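Putative Phosphate (Eubacterium rectale, PDB 3DAO) probably acts as a phosphatase of the haloacid dehalogenase-like hydrolase family, removing phosphate groups from a substrate that is not yet known. Local coordinates at residues 29-34 and 250-255; 46-51 and 78-83; 88-93 and 216-221; 112-117 and 169-174. All blocks are in the same frame, centred on the assembly; numbering follows the deposited sequence.

Interaction 1. Residues 29-34 and 250-255; sequences DGTLVK and YAVSNA
Thr31 and Val252 mark the closest backbone approach, their CA atoms 6.4 Å apart, where the loop that follows strand 23-26 passes the end of strand 248-252. Val252 points its CB toward the loop and meets it with both methyls: Val252 CG2 lies 3.9 Å from Gly30 O, while CG1 approaches the next peptide, 4.0 Å from Thr31 O. With chi1 at -67°, CG1 stands anti to the carbonyl carbon, which spreads the methyls over successive residues. The CG2 of Thr31 only grazes CG1 of Val252. The hydroxyl of Thr31 bonds instead to Asp27 OD1. Asp27, Asp29 and Thr31 fit the DxDx(T/V) pattern of haloacid dehalogenase-like enzymes, so this loop is probably part of the active site at the C-terminal end of the central parallel strands; Asp29 OD1 in turn receives Gly36 N and pairs with Arg64. At Gly30 phi is 89°, where a CB would press against Asp29 O, which suits a residue without a side chain. Polar contact between the segments runs through two waters and Asn254, in the type I turn from Val252 to Ala255. Gly30 O accepts from one water at 2.8 Å, which also donates to Asn254 OD1 at 2.7 Å. A second water accepts from Asn254 ND2 at 2.9 Å and lies 2.7 Å from Gly30 O.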
loop_
_atom_site.group_PDB
_atom_site.type_symbol
_atom_site.label_atom_id
_atom_site.label_comp_id
_atom_site.label_asym_id
_atom_site.label_seq_id
_atom_site.Cartn_x
_atom_site.Cartn_y
_atom_site.Cartn_z
ATOM N N ASP A 29 -5.758 7.018 -1.951
ATOM C CA ASP A 29 -6.601 6.801 -3.129
ATOM C C ASP A 29 -8.045 6.472 -2.833
ATOM O O ASP A 29 -8.398 5.406 -2.319
ATOM C CB ASP A 29 -5.961 5.787 -4.051
ATOM C CG ASP A 29 -4.650 6.296 -4.644
ATOM O OD1 ASP A 29 -4.642 7.311 -5.371
ATOM O OD2 ASP A 29 -3.622 5.635 -4.419
ATOM N N GLY A 30 -8.874 7.445 -3.162
ATOM C CA GLY A 30 -10.304 7.352 -2.930
ATOM C C GLY A 30 -10.649 7.864 -1.558
ATOM O O GLY A 30 -11.800 7.856 -1.166
ATOM N N THR A 31 -9.632 8.315 -0.830
ATOM C CA THR A 31 -9.831 8.842 0.541
ATOM C C THR A 31 -9.597 10.343 0.574
ATOM O O THR A 31 -10.453 11.099 1.022
ATOM C CB THR A 31 -8.897 8.145 1.551
ATOM O OG1 THR A 31 -9.271 6.756 1.646
ATOM C CG2 THR A 31 -8.989 8.742 2.919
ATOM N N LEU A 32 -8.415 10.751 0.113
ATOM C CA LEU A 32 -8.047 12.177 0.021
ATOM C C LEU A 32 -8.211 12.718 -1.377
ATOM O O LEU A 32 -8.511 13.892 -1.581
ATOM C CB LEU A 32 -6.573 12.384 0.412
ATOM C CG LEU A 32 -6.154 11.884 1.815
ATOM C CD1 LEU A 32 -4.639 12.122 2.047
ATOM C CD2 LEU A 32 -6.974 12.435 2.942
ATOM N N VAL A 33 -7.993 11.856 -2.347
ATOM C CA VAL A 33 -8.025 12.252 -3.754
ATOM C C VAL A 33 -8.509 11.139 -4.642
ATOM O O VAL A 33 -8.523 9.991 -4.265
ATOM C CB VAL A 33 -6.615 12.626 -4.261
ATOM C CG1 VAL A 33 -6.018 13.755 -3.389
ATOM C CG2 VAL A 33 -5.680 11.388 -4.239
ATOM N N LYS A 34 -8.867 11.520 -5.849
ATOM C CA LYS A 34 -9.264 10.556 -6.874
ATOM C C LYS A 34 -8.120 9.583 -7.084
ATOM O O LYS A 34 -6.958 9.955 -7.109
ATOM C CB LYS A 34 -9.588 11.267 -8.182
ATOM C CG LYS A 34 -10.187 10.350 -9.229
ATOM C CD LYS A 34 -10.587 11.129 -10.467
ATOM C CE LYS A 34 -11.049 10.176 -11.572
ATOM N NZ LYS A 34 -11.435 10.913 -12.813
ATOM N N TYR A 250 -12.375 6.937 10.758
ATOM C CA TYR A 250 -13.337 7.467 9.801
ATOM C C TYR A 250 -13.264 6.774 8.476
ATOM O O TYR A 250 -12.166 6.581 7.913
ATOM C CB TYR A 250 -13.096 8.972 9.546
ATOM C CG TYR A 250 -13.265 9.816 10.777
ATOM C CD1 TYR A 250 -12.252 9.869 11.735
ATOM C CD2 TYR A 250 -14.463 10.504 11.023
ATOM C CE1 TYR A 250 -12.414 10.620 12.897
ATOM C CE2 TYR A 250 -14.639 11.252 12.204
ATOM C CZ TYR A 250 -13.592 11.294 13.127
ATOM O OH TYR A 250 -13.689 12.003 14.301
ATOM N N ALA A 251 -14.453 6.413 7.988
ATOM C CA ALA A 251 -14.666 5.923 6.645
ATOM C C ALA A 251 -15.318 6.956 5.781
ATOM O O ALA A 251 -16.279 7.623 6.183
ATOM C CB ALA A 251 -15.564 4.654 6.639
ATOM N N VAL A 252 -14.788 7.113 4.579
ATOM C CA VAL A 252 -15.447 7.994 3.597
ATOM C C VAL A 252 -16.840 7.405 3.340
ATOM O O VAL A 252 -17.009 6.188 3.295
ATOM C CB VAL A 252 -14.636 8.216 2.328
ATOM C CG1 VAL A 252 -13.386 9.019 2.712
ATOM C CG2 VAL A 252 -14.275 6.890 1.628
ATOM N N SER A 253 -17.832 8.278 3.184
ATOM C CA SER A 253 -19.237 7.828 3.131
ATOM C C SER A 253 -19.613 7.062 1.876
ATOM O O SER A 253 -20.669 6.431 1.820
ATOM C CB SER A 253 -20.211 9.018 3.400
ATOM O OG SER A 253 -20.106 10.020 2.405
ATOM N N ASN A 254 -18.753 7.096 0.873
ATOM C CA ASN A 254 -19.027 6.401 -0.370
ATOM C C ASN A 254 -18.415 5.009 -0.378
ATOM O O ASN A 254 -18.499 4.287 -1.369
ATOM C CB ASN A 254 -18.538 7.163 -1.597
ATOM C CG ASN A 254 -17.032 7.387 -1.597
ATOM O OD1 ASN A 254 -16.497 8.002 -0.674
ATOM N ND2 ASN A 254 -16.352 6.939 -2.663
ATOM N N ALA A 255 -17.821 4.644 0.749
ATOM C CA ALA A 255 -17.172 3.345 0.905
ATOM C C ALA A 255 -18.223 2.259 1.087
ATOM O O ALA A 255 -19.364 2.521 1.441
ATOM C CB ALA A 255 -16.228 3.342 2.167
HETATM O O HOH W 1 -14.176 9.347 -0.864
HETATM O O HOH W 2 -13.508 6.289 -2.593
#

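Interaction 2. Residues 46-51 and 78-83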
loop_
_atom_site.group_PDB
_atom_site.type_symbol
_atom_site.label_atom_id
_atom_site.label_comp_id
_atom_site.label_asym_id
_atom_site.label_seq_id
_atom_site.Cartn_x
_atom_site.Cartn_y
_atom_site.Cartn_z
ATOM N N SER A 46 -1.558 22.558 4.771
ATOM C CA SER A 46 -1.519 23.544 5.866
ATOM C C SER A 46 -2.054 22.988 7.161
ATOM O O SER A 46 -1.485 23.141 8.236
ATOM C CB SER A 46 -2.299 24.807 5.466
ATOM O OG SER A 46 -2.377 25.707 6.568
ATOM N N VAL A 47 -3.181 22.291 7.041
ATOM C CA VAL A 47 -3.834 21.719 8.221
ATOM C C VAL A 47 -2.970 20.616 8.839
ATOM O O VAL A 47 -2.733 20.594 10.040
ATOM C CB VAL A 47 -5.275 21.234 7.870
ATOM C CG1 VAL A 47 -5.864 20.421 8.994
ATOM C CG2 VAL A 47 -6.179 22.447 7.517
ATOM N N ILE A 48 -2.437 19.735 8.000
ATOM C CA ILE A 48 -1.596 18.637 8.498
ATOM C C ILE A 48 -0.346 19.198 9.185
ATOM O O ILE A 48 0.069 18.751 10.252
ATOM C CB ILE A 48 -1.246 17.629 7.344
ATOM C CG1 ILE A 48 -2.508 16.882 6.894
ATOM C CG2 ILE A 48 -0.139 16.708 7.753
ATOM C CD1 ILE A 48 -2.339 16.109 5.580
ATOM N N ASP A 49 0.200 20.250 8.598
ATOM C CA ASP A 49 1.412 20.882 9.132
ATOM C C ASP A 49 1.092 21.405 10.524
ATOM O O ASP A 49 1.844 21.197 11.491
ATOM C CB ASP A 49 1.881 22.027 8.211
ATOM C CG ASP A 49 3.234 22.551 8.596
ATOM O OD1 ASP A 49 4.166 21.759 8.734
ATOM O OD2 ASP A 49 3.355 23.756 8.829
ATOM N N ARG A 50 -0.097 21.984 10.639
ATOM C CA ARG A 50 -0.544 22.552 11.920
ATOM C C ARG A 50 -0.743 21.483 12.983
ATOM O O ARG A 50 -0.374 21.639 14.140
ATOM C CB ARG A 50 -1.828 23.384 11.731
ATOM C CG ARG A 50 -1.620 24.725 11.008
ATOM C CD ARG A 50 -2.929 25.324 10.507
ATOM N NE ARG A 50 -3.594 25.898 11.654
ATOM C CZ ARG A 50 -4.878 26.206 11.732
ATOM N NH1 ARG A 50 -5.686 25.986 10.722
ATOM N NH2 ARG A 50 -5.346 26.718 12.867
ATOM N N LEU A 51 -1.305 20.353 12.553
ATOM C CA LEU A 51 -1.545 19.213 13.458
ATOM C C LEU A 51 -0.212 18.644 13.905
ATOM O O LEU A 51 -0.005 18.326 15.087
ATOM C CB LEU A 51 -2.407 18.132 12.769
ATOM C CG LEU A 51 -3.867 18.516 12.477
ATOM C CD1 LEU A 51 -4.549 17.431 11.595
ATOM C CD2 LEU A 51 -4.661 18.806 13.751
ATOM N N HIS A 78 8.940 16.410 4.400
ATOM C CA HIS A 78 9.947 16.210 5.445
ATOM C C HIS A 78 9.385 15.908 6.830
ATOM O O HIS A 78 10.099 15.429 7.698
ATOM C CB HIS A 78 10.809 17.493 5.558
ATOM C CG HIS A 78 10.006 18.699 5.923
ATOM N ND1 HIS A 78 9.195 19.349 5.014
ATOM C CD2 HIS A 78 9.821 19.330 7.111
ATOM C CE1 HIS A 78 8.576 20.348 5.618
ATOM N NE2 HIS A 78 8.925 20.351 6.892
ATOM N N LYS A 79 8.106 16.179 7.027
ATOM C CA LYS A 79 7.515 16.106 8.358
ATOM C C LYS A 79 6.642 14.884 8.582
ATOM O O LYS A 79 6.029 14.752 9.622
ATOM C CB LYS A 79 6.565 17.297 8.595
ATOM C CG LYS A 79 7.109 18.649 8.465
ATOM C CD LYS A 79 6.161 19.627 9.090
ATOM C CE LYS A 79 6.454 19.883 10.561
ATOM N NZ LYS A 79 6.074 21.314 10.840
ATOM N N LEU A 80 6.571 14.047 7.564
ATOM C CA LEU A 80 5.671 12.876 7.582
ATOM C C LEU A 80 6.387 11.562 7.759
ATOM O O LEU A 80 7.607 11.473 7.579
ATOM C CB LEU A 80 4.869 12.794 6.255
ATOM C CG LEU A 80 4.080 14.020 5.822
ATOM C CD1 LEU A 80 3.422 13.827 4.464
ATOM C CD2 LEU A 80 3.020 14.343 6.902
ATOM N N LEU A 81 5.592 10.554 8.167
ATOM C CA LEU A 81 6.017 9.137 8.145
ATOM C C LEU A 81 5.247 8.446 7.033
ATOM O O LEU A 81 4.123 8.822 6.690
ATOM C CB LEU A 81 5.794 8.450 9.462
ATOM C CG LEU A 81 6.740 8.891 10.582
ATOM C CD1 LEU A 81 6.316 8.220 11.869
ATOM C CD2 LEU A 81 8.172 8.565 10.239
ATOM N N TYR A 82 5.902 7.470 6.421
ATOM C CA TYR A 82 5.371 6.795 5.235
ATOM C C TYR A 82 5.318 5.293 5.342
ATOM O O TYR A 82 6.296 4.634 5.691
ATOM C CB TYR A 82 6.259 7.120 4.023
ATOM C CG TYR A 82 6.369 8.594 3.736
ATOM C CD1 TYR A 82 7.281 9.384 4.407
ATOM C CD2 TYR A 82 5.562 9.201 2.791
ATOM C CE1 TYR A 82 7.367 10.730 4.156
ATOM C CE2 TYR A 82 5.644 10.564 2.539
ATOM C CZ TYR A 82 6.536 11.321 3.220
ATOM O OH TYR A 82 6.599 12.693 2.952
ATOM N N ILE A 83 4.132 4.778 5.053
ATOM C CA ILE A 83 3.901 3.344 4.914
ATOM C C ILE A 83 3.513 3.178 3.442
ATOM O O ILE A 83 2.562 3.797 2.948
ATOM C CB ILE A 83 2.863 2.787 5.898
ATOM C CG1 ILE A 83 3.389 2.866 7.338
ATOM C CG2 ILE A 83 2.519 1.305 5.520
ATOM C CD1 ILE A 83 2.335 2.624 8.407
#
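Ile48 and Asp49 belong to helix 42-53, the helical arm of the beta-alpha-beta crossover between parallel strands 23-26 and 57-61, and they meet Lys79 and Leu80 in the segment leading to strand 81-84 of the same Rossmann-like sheet. The nearest backbones are those of Asp49 and Lys79, with 7.8 Å between their CA atoms, so side chains have to span the gap. Two of them do so by charge: Lys79 NZ donates to Asp49 OD1 at 2.9 Å in a salt bridge, and the same amine has its stronger partner in Asp53 OD1, one helical turn beyond Asp49. The amine arrives on the syn side of the Asp49 carboxylate, but 33° out of its plane. The two side chains cross at about a right angle. Asp49 has its CG anti to the backbone N (chi1 -171°), which carries the carboxylate round toward Lys79; the lysine chain is bent at chi3 and chi4, and its modelled path is doubtful. The apolar half of the contact lies beside this bridge. CG2 of Ile48 touches CD2 of Leu80 at 4.0 Å, again with the side chains nearly perpendicular. Phe58 of strand 57-61 packs against both residues, extending this methyl contact into the core between helix and sheet. With two carboxylates about it, the amine probably stays protonated and offsets the negative charge of both, while the buried Ile48-Leu80 pair contributes apolar packing alone.

Interaction 3. Residues 88-93 and 216-221; sequences TVVRTP and LSYLID
A single methyl of Val90 meets two consecutive helix residues, Tyr218 and Leu219. Val90 points its CB at helix 212-222, and with CG1 anti to the backbone N (chi1 -178°) that methyl reaches both partners. Against Leu219 the two side chains run past each other in opposite directions, so Val90 CG1 comes level with the branch point: it is 3.7 Å from Leu219 CD2 and equally near Leu219 CG. The Tyr218 ring is met obliquely; Val90 CG1 lies 4.0 Å from Tyr218 CD2. All three CB atoms face across the contact, and the CA atoms of Val90 and Leu219 stay 8.1 Å apart, an apolar layer between strand and helix. Strand 89-91 lies between 81-84 and 96-99, antiparallel to both, one strand in from the edge of the large mixed sheet; helix 212-222 covers one face of this extension. Where the strand begins, Thr88 and Val89 both oppose Thr84 in a classic beta bulge. Arg91 points away from the helix, and its guanidinium forms a cation-pi contact with Phe66. Arg91 NE donates to Thr92 O at 3.0 Å, nearly straight, with an N-H...O angle of 171°. Tyr218 continues past Val90 to touch Leu97 and Lys98 of strand 96-99.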
loop_
_atom_site.group_PDB
_atom_site.type_symbol
_atom_site.label_atom_id
_atom_site.label_comp_id
_atom_site.label_asym_id
_atom_site.label_seq_id
_atom_site.Cartn_x
_atom_site.Cartn_y
_atom_site.Cartn_z
ATOM N N THR A 88 4.505 -2.951 3.168
ATOM C CA THR A 88 5.751 -3.703 3.051
ATOM C C THR A 88 6.993 -2.857 3.343
ATOM O O THR A 88 8.095 -3.384 3.554
ATOM C CB THR A 88 5.914 -4.350 1.662
ATOM O OG1 THR A 88 5.794 -3.356 0.636
ATOM C CG2 THR A 88 4.893 -5.482 1.453
ATOM N N VAL A 89 6.776 -1.536 3.392
ATOM C CA VAL A 89 7.851 -0.582 3.728
ATOM C C VAL A 89 7.315 0.531 4.623
ATOM O O VAL A 89 6.217 1.062 4.375
ATOM C CB VAL A 89 8.450 0.081 2.481
ATOM C CG1 VAL A 89 9.735 0.865 2.826
ATOM C CG2 VAL A 89 8.716 -0.939 1.370
ATOM N N VAL A 90 8.098 0.802 5.668
ATOM C CA VAL A 90 7.871 1.865 6.644
ATOM C C VAL A 90 9.144 2.731 6.664
ATOM O O VAL A 90 10.251 2.245 6.895
ATOM C CB VAL A 90 7.637 1.321 8.052
ATOM C CG1 VAL A 90 7.348 2.463 9.058
ATOM C CG2 VAL A 90 6.542 0.243 8.090
ATOM N N ARG A 91 8.974 4.021 6.423
ATOM C CA ARG A 91 10.115 4.917 6.302
ATOM C C ARG A 91 9.834 6.364 6.668
ATOM O O ARG A 91 8.679 6.855 6.670
ATOM C CB ARG A 91 10.676 4.846 4.869
ATOM C CG ARG A 91 9.763 5.281 3.708
ATOM C CD ARG A 91 10.658 5.328 2.466
ATOM N NE ARG A 91 11.713 6.315 2.725
ATOM C CZ ARG A 91 12.801 6.498 1.997
ATOM N NH1 ARG A 91 13.080 5.719 0.932
ATOM N NH2 ARG A 91 13.632 7.451 2.363
ATOM N N THR A 92 10.932 7.029 6.973
ATOM C CA THR A 92 10.925 8.440 7.269
ATOM C C THR A 92 11.292 9.035 5.931
ATOM O O THR A 92 11.533 8.318 4.972
ATOM C CB THR A 92 11.971 8.853 8.362
ATOM O OG1 THR A 92 13.263 8.940 7.765
ATOM C CG2 THR A 92 12.013 7.873 9.528
ATOM N N PRO A 93 11.324 10.356 5.840
ATOM C CA PRO A 93 11.675 10.919 4.568
ATOM C C PRO A 93 13.087 10.596 4.151
ATOM O O PRO A 93 13.396 10.629 2.973
ATOM C CB PRO A 93 11.567 12.441 4.808
ATOM C CG PRO A 93 10.696 12.594 5.956
ATOM C CD PRO A 93 10.809 11.357 6.785
ATOM N N LEU A 216 1.548 -0.329 10.518
ATOM C CA LEU A 216 1.146 0.786 11.382
ATOM C C LEU A 216 1.443 0.465 12.827
ATOM O O LEU A 216 1.891 1.306 13.589
ATOM C CB LEU A 216 -0.313 1.184 11.153
ATOM C CG LEU A 216 -0.782 2.476 11.794
ATOM C CD1 LEU A 216 0.096 3.610 11.330
ATOM C CD2 LEU A 216 -2.275 2.747 11.499
ATOM N N SER A 217 1.234 -0.790 13.202
ATOM C CA SER A 217 1.502 -1.237 14.568
ATOM C C SER A 217 2.975 -1.091 14.924
ATOM O O SER A 217 3.332 -0.788 16.061
ATOM C CB SER A 217 1.075 -2.694 14.750
ATOM O OG SER A 217 -0.314 -2.807 14.599
ATOM N N TYR A 218 3.816 -1.298 13.921
ATOM C CA TYR A 218 5.252 -1.139 14.059
ATOM C C TYR A 218 5.589 0.281 14.519
ATOM O O TYR A 218 6.399 0.493 15.464
ATOM C CB TYR A 218 5.997 -1.496 12.761
ATOM C CG TYR A 218 7.402 -1.021 12.773
ATOM C CD1 TYR A 218 8.418 -1.802 13.323
ATOM C CD2 TYR A 218 7.733 0.251 12.317
ATOM C CE1 TYR A 218 9.705 -1.332 13.364
ATOM C CE2 TYR A 218 9.003 0.719 12.362
ATOM C CZ TYR A 218 9.993 -0.069 12.899
ATOM O OH TYR A 218 11.256 0.432 12.936
ATOM N N LEU A 219 4.938 1.248 13.866
ATOM C CA LEU A 219 5.123 2.655 14.198
ATOM C C LEU A 219 4.537 3.001 15.552
ATOM O O LEU A 219 5.164 3.729 16.331
ATOM C CB LEU A 219 4.545 3.599 13.145
ATOM C CG LEU A 219 5.359 3.793 11.876
ATOM C CD1 LEU A 219 4.624 4.733 10.880
ATOM C CD2 LEU A 219 6.806 4.281 12.207
ATOM N N ILE A 220 3.340 2.488 15.821
ATOM C CA ILE A 220 2.663 2.778 17.078
ATOM C C ILE A 220 3.560 2.355 18.230
ATOM O O ILE A 220 3.782 3.117 19.182
ATOM C CB ILE A 220 1.304 2.101 17.190
ATOM C CG1 ILE A 220 0.307 2.786 16.243
ATOM C CG2 ILE A 220 0.798 2.209 18.625
ATOM C CD1 ILE A 220 -0.949 1.955 15.938
ATOM N N ASP A 221 4.131 1.165 18.086
ATOM C CA ASP A 221 5.019 0.612 19.100
ATOM C C ASP A 221 6.266 1.433 19.191
ATOM O O ASP A 221 6.752 1.691 20.271
ATOM C CB ASP A 221 5.444 -0.807 18.788
ATOM C CG ASP A 221 6.548 -1.294 19.721
ATOM O OD1 ASP A 221 6.207 -1.606 20.893
ATOM O OD2 ASP A 221 7.738 -1.355 19.289
#

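Interaction 4. Residues 112-117 and 169-174; sequences RMVRDE and FTVFHP
The Phe169 ring takes Val114 at its edge: Val114 CG2 lies near the ring plane, 3.9 Å from Phe169 CZ and almost as close to CE2. Within the helix, the guanidinium of Arg115 has Arg112 CA over one face, offset toward the rim, and Asp116 at its edge; past the strand, Pro174 CD lies over one face of the His173 ring, also toward the rim. The arginine pairing is a side-on, two-nitrogen salt bridge: Arg115 NH2 bonds to Asp116 OD2 and Arg115 NE to Asp116 OD1, each at 2.9 Å. The NH2 bond is nearly straight at 174° and lies in the guanidinium plane, while NE meets its oxygen from above the carboxylate plane. Two bonds to one carboxylate would resist rotation of the arginine head. Between helix and strand the packing is wholly apolar. Val114 has CG1 anti to the backbone N (chi1 176°) and CG2 beside it, and this divides its methyls: Val114 CG2 serves the phenyl edge and also Val171 CG2 at 4.1 Å, whereas CG1 meets Val171 CG1 at 4.2 Å. Phe169 and Val171, alternate residues of the strand, both direct their CB atoms to the helix, and the CA atoms of Val114 and Val171 stay 7.7 Å apart. Helix 104-117 thus lies on one face of the six-stranded sheet, whose makeup is consistent with the cap domain of this family. Strand 168-172 runs between 122-126 and 202-207, antiparallel to each, while Phe185 of helix 185-189 touches Val114 and Cys177 and Cys181 of helix 177-181 touch Val171.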
loop_
_atom_site.group_PDB
_atom_site.type_symbol
_atom_site.label_atom_id
_atom_site.label_comp_id
_atom_site.label_asym_id
_atom_site.label_seq_id
_atom_site.Cartn_x
_atom_site.Cartn_y
_atom_site.Cartn_z
ATOM N N ARG A 112 9.669 -19.833 -10.468
ATOM C CA ARG A 112 9.845 -21.153 -11.134
ATOM C C ARG A 112 8.553 -21.832 -11.413
ATOM O O ARG A 112 8.348 -22.396 -12.508
ATOM C CB ARG A 112 10.759 -22.069 -10.315
ATOM C CG ARG A 112 12.127 -21.508 -10.247
ATOM C CD ARG A 112 13.059 -22.337 -9.392
ATOM N NE ARG A 112 14.371 -21.707 -9.348
ATOM C CZ ARG A 112 14.901 -21.218 -8.233
ATOM N NH1 ARG A 112 14.321 -21.421 -7.065
ATOM N NH2 ARG A 112 16.059 -20.633 -8.282
HETATM N N MSE A 113 7.630 -21.703 -10.469
HETATM C CA MSE A 113 6.322 -22.329 -10.619
HETATM C C MSE A 113 5.501 -21.669 -11.724
HETATM O O MSE A 113 4.858 -22.355 -12.528
HETATM C CB MSE A 113 5.537 -22.361 -9.316
HETATM C CG MSE A 113 4.117 -22.865 -9.506
HETATM SE SE MSE A 113 3.147 -23.081 -7.834
HETATM C CE MSE A 113 4.129 -24.575 -7.024
ATOM N N VAL A 114 5.525 -20.336 -11.779
ATOM C CA VAL A 114 4.728 -19.655 -12.803
ATOM C C VAL A 114 5.299 -19.989 -14.182
ATOM O O VAL A 114 4.583 -20.334 -15.110
ATOM C CB VAL A 114 4.630 -18.151 -12.551
ATOM C CG1 VAL A 114 3.847 -17.455 -13.724
ATOM C CG2 VAL A 114 3.940 -17.901 -11.193
ATOM N N ARG A 115 6.617 -19.990 -14.246
ATOM C CA ARG A 115 7.332 -20.248 -15.491
ATOM C C ARG A 115 7.025 -21.634 -16.026
ATOM O O ARG A 115 6.694 -21.814 -17.198
ATOM C CB ARG A 115 8.830 -20.105 -15.239
ATOM C CG ARG A 115 9.708 -20.305 -16.439
ATOM C CD ARG A 115 11.172 -20.453 -15.989
ATOM N NE ARG A 115 11.273 -21.652 -15.152
ATOM C CZ ARG A 115 12.245 -21.938 -14.292
ATOM N NH1 ARG A 115 13.226 -21.110 -14.111
ATOM N NH2 ARG A 115 12.184 -23.051 -13.559
ATOM N N ASP A 116 7.076 -22.610 -15.130
ATOM C CA ASP A 116 6.943 -24.005 -15.524
ATOM C C ASP A 116 5.539 -24.550 -15.581
ATOM O O ASP A 116 5.250 -25.431 -16.407
ATOM C CB ASP A 116 7.759 -24.894 -14.569
ATOM C CG ASP A 116 9.262 -24.622 -14.652
ATOM O OD1 ASP A 116 9.729 -24.100 -15.702
ATOM O OD2 ASP A 116 9.978 -24.952 -13.678
ATOM N N GLU A 117 4.690 -24.072 -14.681
ATOM C CA GLU A 117 3.316 -24.565 -14.551
ATOM C C GLU A 117 2.191 -23.623 -14.934
ATOM O O GLU A 117 1.054 -24.057 -15.090
ATOM C CB GLU A 117 3.075 -25.090 -13.131
ATOM C CG GLU A 117 4.140 -26.072 -12.690
ATOM C CD GLU A 117 3.732 -26.818 -11.441
ATOM O OE1 GLU A 117 2.682 -27.481 -11.480
ATOM O OE2 GLU A 117 4.472 -26.726 -10.457
ATOM N N PHE A 169 5.656 -10.124 -5.372
ATOM C CA PHE A 169 5.720 -10.976 -6.549
ATOM C C PHE A 169 4.299 -10.978 -7.094
ATOM O O PHE A 169 3.338 -11.264 -6.375
ATOM C CB PHE A 169 6.180 -12.388 -6.225
ATOM C CG PHE A 169 6.109 -13.329 -7.424
ATOM C CD1 PHE A 169 7.180 -13.497 -8.246
ATOM C CD2 PHE A 169 4.955 -14.032 -7.696
ATOM C CE1 PHE A 169 7.116 -14.331 -9.353
ATOM C CE2 PHE A 169 4.899 -14.889 -8.793
ATOM C CZ PHE A 169 5.995 -15.028 -9.608
ATOM N N THR A 170 4.187 -10.643 -8.368
ATOM C CA THR A 170 2.910 -10.505 -9.018
ATOM C C THR A 170 2.775 -11.343 -10.278
ATOM O O THR A 170 3.662 -11.352 -11.139
ATOM C CB THR A 170 2.711 -9.028 -9.425
ATOM O OG1 THR A 170 2.632 -8.218 -8.229
ATOM C CG2 THR A 170 1.425 -8.823 -10.249
ATOM N N VAL A 171 1.636 -12.022 -10.379
ATOM C CA VAL A 171 1.299 -12.820 -11.578
ATOM C C VAL A 171 0.282 -12.038 -12.387
ATOM O O VAL A 171 -0.629 -11.438 -11.838
ATOM C CB VAL A 171 0.678 -14.185 -11.216
ATOM C CG1 VAL A 171 0.649 -15.079 -12.454
ATOM C CG2 VAL A 171 1.471 -14.857 -10.026
ATOM N N PHE A 172 0.475 -12.049 -13.696
ATOM C CA PHE A 172 -0.418 -11.414 -14.658
ATOM C C PHE A 172 -0.889 -12.352 -15.759
ATOM O O PHE A 172 -0.155 -13.209 -16.268
ATOM C CB PHE A 172 0.281 -10.235 -15.357
ATOM C CG PHE A 172 -0.546 -9.622 -16.468
ATOM C CD1 PHE A 172 -1.559 -8.756 -16.172
ATOM C CD2 PHE A 172 -0.290 -9.911 -17.800
ATOM C CE1 PHE A 172 -2.346 -8.186 -17.185
ATOM C CE2 PHE A 172 -1.068 -9.322 -18.807
ATOM C CZ PHE A 172 -2.085 -8.485 -18.484
ATOM N N HIS A 173 -2.165 -12.200 -16.050
ATOM C CA HIS A 173 -2.794 -12.792 -17.248
ATOM C C HIS A 173 -3.851 -11.796 -17.756
ATOM O O HIS A 173 -4.522 -11.179 -16.957
ATOM C CB HIS A 173 -3.435 -14.166 -16.995
ATOM C CG HIS A 173 -3.902 -14.840 -18.249
ATOM N ND1 HIS A 173 -5.135 -14.591 -18.819
ATOM C CD2 HIS A 173 -3.287 -15.730 -19.060
ATOM C CE1 HIS A 173 -5.263 -15.328 -19.912
ATOM N NE2 HIS A 173 -4.155 -16.022 -20.083
ATOM N N PRO A 174 -4.022 -11.656 -19.080
ATOM C CA PRO A 174 -5.024 -10.728 -19.597
ATOM C C PRO A 174 -6.438 -10.908 -19.113
ATOM O O PRO A 174 -7.201 -9.946 -19.076
ATOM C CB PRO A 174 -5.004 -11.031 -21.090
ATOM C CG PRO A 174 -3.641 -11.366 -21.349
ATOM C CD PRO A 174 -3.274 -12.271 -20.188
#

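Overall arrangement
Interactions 1, 2 and 3 share the large mixed sheet, whereas interaction 4 belongs to the separate six-stranded sheet, with its centre 33 Å from that of interaction 1 and 39 Å from that of interaction 2. Along the chain, interaction 1 encloses the rest: interaction 2 closes before interaction 3 opens, and interaction 4 is nested within interaction 3. The second sheet is therefore an insertion between strands of the first, as expected of a cap on a haloacid dehalogenase-like core. Only interactions 2 and 3 touch, their centres 14 Å apart, through adjacent strands 81-84 and 89-91, where Arg91 N probably bonds to Tyr82 O. Interaction 1 includes part of the probable catalytic loop.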